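Local coordinates for protein transcription factor GAMBIF1 (Anopheles gambiae, PDB 1BVO) that probably activates transcription as a Rel-family factor, its specificity domain, the part described here, binding DNA, at residues S42-V56 with V83-F97. Sequence-based numbering, arbitrary orientation.
Sequences SIQVHGYRGRAVVVV and VCTVEINSTTMSYTF
Strand 52-56 pairs antiparallel with strand 83-87, their axes 4.6 Å apart, while strand 42-46 pairs likewise with strand 94-96. Val54 with Val86 and Val56 with Cys84 are hydrogen-bonded pairs, and Ile88 N adds a bond to Ala52 O (2.7 Å). In the other sheet Ile43 N reaches Tyr95 O at 3.1 Å and Val45 N reaches Met93 O. Each segment runs through both sheets, which face each other as a beta sandwich, the immunoglobulin-like fold of the Rel homology DNA-binding domain. Beta-branched Val54, Val56 and Ile43 suit the extended backbone and fill the core between the sheets. Ile88 bridges them: its CD1 lies 3.7 Å from Val45 CG2, and its side chain crosses that of Ile43 almost perpendicularly. The ring edge of Phe97 takes up Val54 CG1, 3.8 Å from Phe97 CZ, and Tyr95 CD1 lies over one face. On the face carrying Val53 and Glu87, Arg51, bent at chi2 and chi3 (-77° and -60°), turns its guanidinium back to Glu87, whose extended chain brings OE2 2.7 Å from Arg51 NE in a salt bridge. The long side chain of Arg49 carries NE to Thr91 O, 3.1 Å away in the carbonyl plane, joining the connecting loops.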
ATOM      1  N   SER C  42      28.330 -18.907   3.364  1.00 43.30           N
ATOM      2  CA  SER C  42      29.724 -18.652   3.106  1.00 45.31           C
ATOM      3  C   SER C  42      30.210 -19.304   1.833  1.00 46.69           C
ATOM      4  O   SER C  42      29.642 -20.300   1.361  1.00 55.42           O
ATOM      5  CB  SER C  42      30.584 -19.050   4.308  1.00 48.51           C
ATOM      6  OG  SER C  42      30.098 -20.205   4.967  1.00 50.93           O
ATOM      7  N   ILE C  43      31.160 -18.640   1.195  1.00 47.94           N
ATOM      8  CA  ILE C  43      31.735 -19.129  -0.036  1.00 47.48           C
ATOM      9  C   ILE C  43      33.227 -19.348   0.187  1.00 51.44           C
ATOM     10  O   ILE C  43      33.790 -18.934   1.214  1.00 54.43           O
ATOM     11  CB  ILE C  43      31.496 -18.146  -1.204  1.00 44.27           C
ATOM     12  CG1 ILE C  43      32.139 -16.793  -0.901  1.00 45.04           C
ATOM     13  CG2 ILE C  43      30.007 -17.996  -1.462  1.00 36.63           C
ATOM     14  CD1 ILE C  43      32.225 -15.884  -2.099  1.00 50.32           C
ATOM     15  N   GLN C  44      33.857 -19.974  -0.799  1.00 51.77           N
ATOM     16  CA  GLN C  44      35.257 -20.314  -0.735  1.00 50.01           C
ATOM     17  C   GLN C  44      35.759 -20.408  -2.154  1.00 46.25           C
ATOM     18  O   GLN C  44      35.231 -21.182  -2.944  1.00 48.90           O
ATOM     19  CB  GLN C  44      35.362 -21.692  -0.091  1.00 55.88           C
ATOM     20  CG  GLN C  44      36.356 -21.825   1.033  1.00 64.31           C
ATOM     21  CD  GLN C  44      37.770 -21.921   0.533  1.00 64.87           C
ATOM     22  OE1 GLN C  44      38.051 -22.589  -0.470  1.00 68.19           O
ATOM     23  NE2 GLN C  44      38.680 -21.278   1.242  1.00 65.96           N
ATOM     24  N   VAL C  45      36.743 -19.606  -2.509  1.00 42.72           N
ATOM     25  CA  VAL C  45      37.281 -19.678  -3.852  1.00 45.39           C
ATOM     26  C   VAL C  45      38.299 -20.794  -3.901  1.00 47.78           C
ATOM     27  O   VAL C  45      38.950 -21.091  -2.906  1.00 52.94           O
ATOM     28  CB  VAL C  45      37.960 -18.374  -4.282  1.00 41.17           C
ATOM     29  CG1 VAL C  45      38.568 -18.518  -5.660  1.00 31.85           C
ATOM     30  CG2 VAL C  45      36.963 -17.243  -4.247  1.00 40.30           C
ATOM     31  N   HIS C  46      38.382 -21.463  -5.039  1.00 52.05           N
ATOM     32  CA  HIS C  46      39.346 -22.533  -5.216  1.00 55.89           C
ATOM     33  C   HIS C  46      40.179 -22.193  -6.428  1.00 58.70           C
ATOM     34  O   HIS C  46      39.763 -21.409  -7.275  1.00 63.59           O
ATOM     35  CB  HIS C  46      38.647 -23.863  -5.473  1.00 52.89           C
ATOM     36  CG  HIS C  46      37.853 -24.364  -4.307  1.00 56.06           C
ATOM     37  ND1 HIS C  46      38.431 -25.025  -3.245  1.00 60.79           N
ATOM     38  CD2 HIS C  46      36.528 -24.337  -4.064  1.00 58.16           C
ATOM     39  CE1 HIS C  46      37.484 -25.388  -2.397  1.00 59.48           C
ATOM     40  NE2 HIS C  46      36.324 -24.990  -2.870  1.00 59.03           N
ATOM     41  N   GLY C  47      41.340 -22.820  -6.523  1.00 59.40           N
ATOM     42  CA  GLY C  47      42.233 -22.598  -7.641  1.00 56.63           C
ATOM     43  C   GLY C  47      42.959 -21.266  -7.672  1.00 56.09           C
ATOM     44  O   GLY C  47      43.740 -21.033  -8.595  1.00 58.85           O
ATOM     45  N   TYR C  48      42.776 -20.421  -6.660  1.00 52.03           N
ATOM     46  CA  TYR C  48      43.437 -19.123  -6.679  1.00 51.73           C
ATOM     47  C   TYR C  48      43.585 -18.468  -5.308  1.00 54.60           C
ATOM     48  O   TYR C  48      42.751 -18.650  -4.413  1.00 50.42           O
ATOM     49  CB  TYR C  48      42.690 -18.187  -7.654  1.00 44.90           C
ATOM     50  CG  TYR C  48      43.044 -16.707  -7.611  1.00 39.15           C
ATOM     51  CD1 TYR C  48      42.466 -15.862  -6.661  1.00 38.12           C
ATOM     52  CD2 TYR C  48      43.874 -16.131  -8.574  1.00 34.82           C
ATOM     53  CE1 TYR C  48      42.691 -14.490  -6.679  1.00 36.16           C
ATOM     54  CE2 TYR C  48      44.110 -14.752  -8.599  1.00 34.58           C
ATOM     55  CZ  TYR C  48      43.510 -13.940  -7.651  1.00 39.11           C
ATOM     56  OH  TYR C  48      43.707 -12.581  -7.672  1.00 39.90           O
ATOM     57  N   ARG C  49      44.714 -17.778  -5.141  1.00 56.59           N
ATOM     58  CA  ARG C  49      44.989 -17.033  -3.924  1.00 57.12           C
ATOM     59  C   ARG C  49      45.475 -15.659  -4.338  1.00 53.68           C
ATOM     60  O   ARG C  49      46.445 -15.532  -5.095  1.00 52.71           O
ATOM     61  CB  ARG C  49      46.043 -17.710  -3.055  1.00 61.57           C
ATOM     62  CG  ARG C  49      46.267 -16.954  -1.734  1.00 62.49           C
ATOM     63  CD  ARG C  49      47.149 -17.705  -0.775  1.00 62.30           C
ATOM     64  NE  ARG C  49      46.491 -18.902  -0.260  1.00 64.40           N
ATOM     65  CZ  ARG C  49      47.090 -20.077  -0.091  1.00 74.53           C
ATOM     66  NH1 ARG C  49      48.374 -20.233  -0.395  1.00 69.78           N
ATOM     67  NH2 ARG C  49      46.399 -21.099   0.409  1.00 80.81           N
ATOM     68  N   GLY C  50      44.782 -14.640  -3.853  1.00 48.21           N
ATOM     69  CA  GLY C  50      45.125 -13.281  -4.179  1.00 39.99           C
ATOM     70  C   GLY C  50      43.923 -12.429  -3.881  1.00 41.20           C
ATOM     71  O   GLY C  50      43.009 -12.853  -3.184  1.00 38.52           O
ATOM     72  N   ARG C  51      43.946 -11.206  -4.382  1.00 44.97           N
ATOM     73  CA  ARG C  51      42.860 -10.255  -4.200  1.00 47.78           C
ATOM     74  C   ARG C  51      41.652 -10.754  -4.969  1.00 49.06           C
ATOM     75  O   ARG C  51      41.805 -11.264  -6.090  1.00 48.34           O
ATOM     76  CB  ARG C  51      43.217  -8.900  -4.813  1.00 52.85           C
ATOM     77  CG  ARG C  51      44.523  -8.303  -4.380  1.00 38.45           C
ATOM     78  CD  ARG C  51      44.463  -7.685  -3.018  1.00 46.54           C
ATOM     79  NE  ARG C  51      43.493  -6.595  -2.865  1.00 41.93           N
ATOM     80  CZ  ARG C  51      43.531  -5.416  -3.486  1.00 49.62           C
ATOM     81  NH1 ARG C  51      44.485  -5.145  -4.370  1.00 38.67           N
ATOM     82  NH2 ARG C  51      42.679  -4.458  -3.104  1.00 44.12           N
ATOM     83  N   ALA C  52      40.463 -10.555  -4.408  1.00 48.01           N
ATOM     84  CA  ALA C  52      39.238 -10.948  -5.084  1.00 46.97           C
ATOM     85  C   ALA C  52      38.022 -10.470  -4.340  1.00 48.04           C
ATOM     86  O   ALA C  52      37.858 -10.716  -3.150  1.00 49.05           O
ATOM     87  CB  ALA C  52      39.177 -12.454  -5.278  1.00 38.46           C
ATOM     88  N   VAL C  53      37.173  -9.763  -5.064  1.00 50.46           N
ATOM     89  CA  VAL C  53      35.964  -9.242  -4.479  1.00 46.21           C
ATOM     90  C   VAL C  53      34.798 -10.124  -4.875  1.00 45.83           C
ATOM     91  O   VAL C  53      34.931 -11.014  -5.731  1.00 43.58           O
ATOM     92  CB  VAL C  53      35.745  -7.793  -4.925  1.00 46.48           C
ATOM     93  CG1 VAL C  53      36.898  -6.939  -4.431  1.00 44.83           C
ATOM     94  CG2 VAL C  53      35.658  -7.720  -6.446  1.00 47.57           C
ATOM     95  N   VAL C  54      33.669  -9.934  -4.214  1.00 41.97           N
ATOM     96  CA  VAL C  54      32.491 -10.710  -4.516  1.00 39.19           C
ATOM     97  C   VAL C  54      31.281  -9.801  -4.503  1.00 42.84           C
ATOM     98  O   VAL C  54      31.156  -8.899  -3.680  1.00 43.17           O
ATOM     99  CB  VAL C  54      32.296 -11.859  -3.511  1.00 38.39           C
ATOM    100  CG1 VAL C  54      31.788 -11.331  -2.174  1.00 42.42           C
ATOM    101  CG2 VAL C  54      31.343 -12.906  -4.072  1.00 44.44           C
ATOM    102  N   VAL C  55      30.439  -9.999  -5.502  1.00 48.38           N
ATOM    103  CA  VAL C  55      29.206  -9.253  -5.649  1.00 43.38           C
ATOM    104  C   VAL C  55      28.078 -10.226  -5.415  1.00 44.45           C
ATOM    105  O   VAL C  55      27.990 -11.281  -6.063  1.00 43.81           O
ATOM    106  CB  VAL C  55      29.041  -8.699  -7.067  1.00 48.00           C
ATOM    107  CG1 VAL C  55      27.678  -8.027  -7.220  1.00 45.09           C
ATOM    108  CG2 VAL C  55      30.151  -7.719  -7.372  1.00 40.23           C
ATOM    109  N   VAL C  56      27.212  -9.887  -4.483  1.00 41.81           N
ATOM    110  CA  VAL C  56      26.088 -10.726  -4.172  1.00 44.35           C
ATOM    111  C   VAL C  56      24.841  -9.928  -4.515  1.00 48.67           C
ATOM    112  O   VAL C  56      24.778  -8.721  -4.267  1.00 44.88           O
ATOM    113  CB  VAL C  56      26.062 -11.105  -2.684  1.00 42.97           C
ATOM    114  CG1 VAL C  56      24.957 -12.118  -2.423  1.00 40.19           C
ATOM    115  CG2 VAL C  56      27.407 -11.648  -2.261  1.00 44.31           C
ATOM    116  N   VAL C  83      22.566  -4.185  -4.108  1.00 46.71           N
ATOM    117  CA  VAL C  83      23.635  -5.062  -4.482  1.00 51.07           C
ATOM    118  C   VAL C  83      24.626  -4.931  -3.383  1.00 51.64           C
ATOM    119  O   VAL C  83      24.838  -3.857  -2.835  1.00 58.75           O
ATOM    120  CB  VAL C  83      24.229  -4.637  -5.794  1.00 56.71           C
ATOM    121  CG1 VAL C  83      25.587  -5.278  -6.008  1.00 59.25           C
ATOM    122  CG2 VAL C  83      23.280  -5.035  -6.905  1.00 60.13           C
ATOM    123  N   CYS C  84      25.282  -6.026  -3.085  1.00 53.20           N
ATOM    124  CA  CYS C  84      26.204  -6.025  -1.994  1.00 53.30           C
ATOM    125  C   CYS C  84      27.558  -6.545  -2.438  1.00 50.87           C
ATOM    126  O   CYS C  84      27.690  -7.699  -2.820  1.00 52.85           O
ATOM    127  CB  CYS C  84      25.578  -6.864  -0.895  1.00 41.82           C
ATOM    128  SG  CYS C  84      26.599  -7.154   0.470  1.00 82.90           S
ATOM    129  N   THR C  85      28.571  -5.703  -2.265  1.00 53.15           N
ATOM    130  CA  THR C  85      29.932  -5.986  -2.704  1.00 52.24           C
ATOM    131  C   THR C  85      30.986  -5.996  -1.585  1.00 53.84           C
ATOM    132  O   THR C  85      31.181  -4.980  -0.922  1.00 59.97           O
ATOM    133  CB  THR C  85      30.365  -4.895  -3.706  1.00 50.45           C
ATOM    134  OG1 THR C  85      29.206  -4.412  -4.408  1.00 53.39           O
ATOM    135  CG2 THR C  85      31.384  -5.427  -4.701  1.00 42.88           C
ATOM    136  N   VAL C  86      31.700  -7.109  -1.402  1.00 54.82           N
ATOM    137  CA  VAL C  86      32.748  -7.180  -0.379  1.00 50.00           C
ATOM    138  C   VAL C  86      34.023  -7.859  -0.896  1.00 54.36           C
ATOM    139  O   VAL C  86      33.965  -8.705  -1.788  1.00 50.56           O
ATOM    140  CB  VAL C  86      32.289  -7.925   0.911  1.00 40.48           C
ATOM    141  CG1 VAL C  86      31.147  -7.188   1.576  1.00 41.25           C
ATOM    142  CG2 VAL C  86      31.917  -9.362   0.608  1.00 40.38           C
ATOM    143  N   GLU C  87      35.169  -7.478  -0.329  1.00 59.65           N
ATOM    144  CA  GLU C  87      36.452  -8.067  -0.707  1.00 59.97           C
ATOM    145  C   GLU C  87      36.765  -9.287   0.158  1.00 58.60           C
ATOM    146  O   GLU C  87      36.627  -9.248   1.389  1.00 57.59           O
ATOM    147  CB  GLU C  87      37.591  -7.046  -0.613  1.00 60.56           C
ATOM    148  CG  GLU C  87      38.933  -7.629  -1.048  1.00 57.65           C
ATOM    149  CD  GLU C  87      40.044  -6.590  -1.216  1.00 59.56           C
ATOM    150  OE1 GLU C  87      39.832  -5.385  -0.946  1.00 57.27           O
ATOM    151  OE2 GLU C  87      41.143  -6.995  -1.642  1.00 47.16           O
ATOM    152  N   ILE C  88      37.166 -10.366  -0.512  1.00 59.93           N
ATOM    153  CA  ILE C  88      37.498 -11.656   0.102  1.00 58.23           C
ATOM    154  C   ILE C  88      38.891 -11.692   0.744  1.00 60.44           C
ATOM    155  O   ILE C  88      39.836 -11.073   0.244  1.00 62.07           O
ATOM    156  CB  ILE C  88      37.436 -12.814  -0.967  1.00 47.44           C
ATOM    157  CG1 ILE C  88      36.052 -12.900  -1.619  1.00 40.34           C
ATOM    158  CG2 ILE C  88      37.745 -14.146  -0.344  1.00 49.91           C
ATOM    159  CD1 ILE C  88      35.816 -14.230  -2.356  1.00 35.80           C
ATOM    160  N   ASN C  89      39.004 -12.413   1.860  1.00 60.63           N
ATOM    161  CA  ASN C  89      40.275 -12.599   2.558  1.00 56.85           C
ATOM    162  C   ASN C  89      41.247 -13.138   1.512  1.00 52.32           C
ATOM    163  O   ASN C  89      41.050 -14.231   0.989  1.00 48.28           O
ATOM    164  CB  ASN C  89      40.097 -13.617   3.694  1.00 62.88           C
ATOM    165  CG  ASN C  89      41.380 -13.871   4.472  1.00 67.12           C
ATOM    166  OD1 ASN C  89      42.375 -14.350   3.926  1.00 58.90           O
ATOM    167  ND2 ASN C  89      41.357 -13.563   5.756  1.00 72.31           N
ATOM    168  N   SER C  90      42.286 -12.366   1.210  1.00 49.93           N
ATOM    169  CA  SER C  90      43.279 -12.726   0.209  1.00 43.47           C
ATOM    170  C   SER C  90      44.174 -13.939   0.480  1.00 44.52           C
ATOM    171  O   SER C  90      44.986 -14.312  -0.373  1.00 44.64           O
ATOM    172  CB  SER C  90      44.128 -11.500  -0.157  1.00 45.74           C
ATOM    173  OG  SER C  90      44.153 -10.522   0.874  1.00 48.02           O
ATOM    174  N   THR C  91      44.010 -14.587   1.624  1.00 44.95           N
ATOM    175  CA  THR C  91      44.813 -15.763   1.926  1.00 48.36           C
ATOM    176  C   THR C  91      43.921 -16.975   2.178  1.00 51.14           C
ATOM    177  O   THR C  91      44.105 -18.029   1.570  1.00 53.72           O
ATOM    178  CB  THR C  91      45.772 -15.532   3.114  1.00 52.76           C
ATOM    179  OG1 THR C  91      46.718 -14.510   2.760  1.00 46.60           O
ATOM    180  CG2 THR C  91      46.533 -16.818   3.463  1.00 39.03           C
ATOM    181  N   THR C  92      42.934 -16.817   3.047  1.00 46.63           N
ATOM    182  CA  THR C  92      42.022 -17.910   3.343  1.00 45.72           C
ATOM    183  C   THR C  92      41.135 -18.177   2.130  1.00 46.81           C
ATOM    184  O   THR C  92      40.767 -19.321   1.868  1.00 52.61           O
ATOM    185  CB  THR C  92      41.127 -17.604   4.564  1.00 49.72           C
ATOM    186  OG1 THR C  92      40.119 -16.647   4.206  1.00 51.70           O
ATOM    187  CG2 THR C  92      41.961 -17.049   5.721  1.00 55.51           C
ATOM    188  N   MET C  93      40.810 -17.115   1.390  1.00 49.67           N
ATOM    189  CA  MET C  93      39.969 -17.196   0.197  1.00 46.89           C
ATOM    190  C   MET C  93      38.499 -17.498   0.485  1.00 49.87           C
ATOM    191  O   MET C  93      37.784 -18.033  -0.366  1.00 48.99           O
ATOM    192  CB  MET C  93      40.529 -18.211  -0.807  1.00 43.56           C
ATOM    193  CG  MET C  93      41.703 -17.712  -1.580  1.00 39.89           C
ATOM    194  SD  MET C  93      41.343 -16.094  -2.228  1.00 60.94           S
ATOM    195  CE  MET C  93      42.631 -15.323  -1.666  1.00 50.98           C
ATOM    196  N   SER C  94      38.038 -17.113   1.669  1.00 50.48           N
ATOM    197  CA  SER C  94      36.657 -17.346   2.070  1.00 50.91           C
ATOM    198  C   SER C  94      36.028 -16.110   2.672  1.00 50.59           C
ATOM    199  O   SER C  94      36.722 -15.209   3.164  1.00 50.93           O
ATOM    200  CB  SER C  94      36.579 -18.483   3.090  1.00 53.71           C
ATOM    201  OG  SER C  94      37.866 -18.914   3.485  1.00 61.70           O
ATOM    202  N   TYR C  95      34.706 -16.090   2.663  1.00 48.56           N
ATOM    203  CA  TYR C  95      33.983 -14.981   3.223  1.00 46.68           C
ATOM    204  C   TYR C  95      32.738 -15.595   3.764  1.00 47.18           C
ATOM    205  O   TYR C  95      32.203 -16.547   3.197  1.00 49.73           O
ATOM    206  CB  TYR C  95      33.646 -13.912   2.182  1.00 37.24           C
ATOM    207  CG  TYR C  95      33.235 -12.607   2.796  1.00 43.09           C
ATOM    208  CD1 TYR C  95      31.945 -12.425   3.290  1.00 45.15           C
ATOM    209  CD2 TYR C  95      34.140 -11.549   2.914  1.00 41.85           C
ATOM    210  CE1 TYR C  95      31.563 -11.234   3.887  1.00 48.17           C
ATOM    211  CE2 TYR C  95      33.778 -10.352   3.506  1.00 44.67           C
ATOM    212  CZ  TYR C  95      32.483 -10.200   3.992  1.00 50.04           C
ATOM    213  OH  TYR C  95      32.088  -9.025   4.580  1.00 50.96           O
ATOM    214  N   THR C  96      32.283 -15.044   4.868  1.00 45.91           N
ATOM    215  CA  THR C  96      31.109 -15.536   5.526  1.00 48.44           C
ATOM    216  C   THR C  96      30.213 -14.311   5.652  1.00 52.57           C
ATOM    217  O   THR C  96      30.654 -13.256   6.132  1.00 56.24           O
ATOM    218  CB  THR C  96      31.563 -16.154   6.856  1.00 47.68           C
ATOM    219  OG1 THR C  96      32.366 -17.312   6.566  1.00 45.05           O
ATOM    220  CG2 THR C  96      30.400 -16.554   7.722  1.00 35.85           C
ATOM    221  N   PHE C  97      29.015 -14.407   5.074  1.00 49.04           N
ATOM    222  CA  PHE C  97      28.068 -13.307   5.098  1.00 49.97           C
ATOM    223  C   PHE C  97      27.276 -13.369   6.380  1.00 52.87           C
ATOM    224  O   PHE C  97      26.301 -14.108   6.479  1.00 62.57           O
ATOM    225  CB  PHE C  97      27.161 -13.363   3.877  1.00 41.00           C
ATOM    226  CG  PHE C  97      27.908 -13.260   2.590  1.00 40.58           C
ATOM    227  CD1 PHE C  97      28.422 -14.393   1.969  1.00 32.49           C
ATOM    228  CD2 PHE C  97      28.178 -12.013   2.048  1.00 42.45           C
ATOM    229  CE1 PHE C  97      29.196 -14.283   0.820  1.00 37.73           C
ATOM    230  CE2 PHE C  97      28.948 -11.888   0.896  1.00 45.76           C
ATOM    231  CZ  PHE C  97      29.462 -13.024   0.286  1.00 39.60           C
TER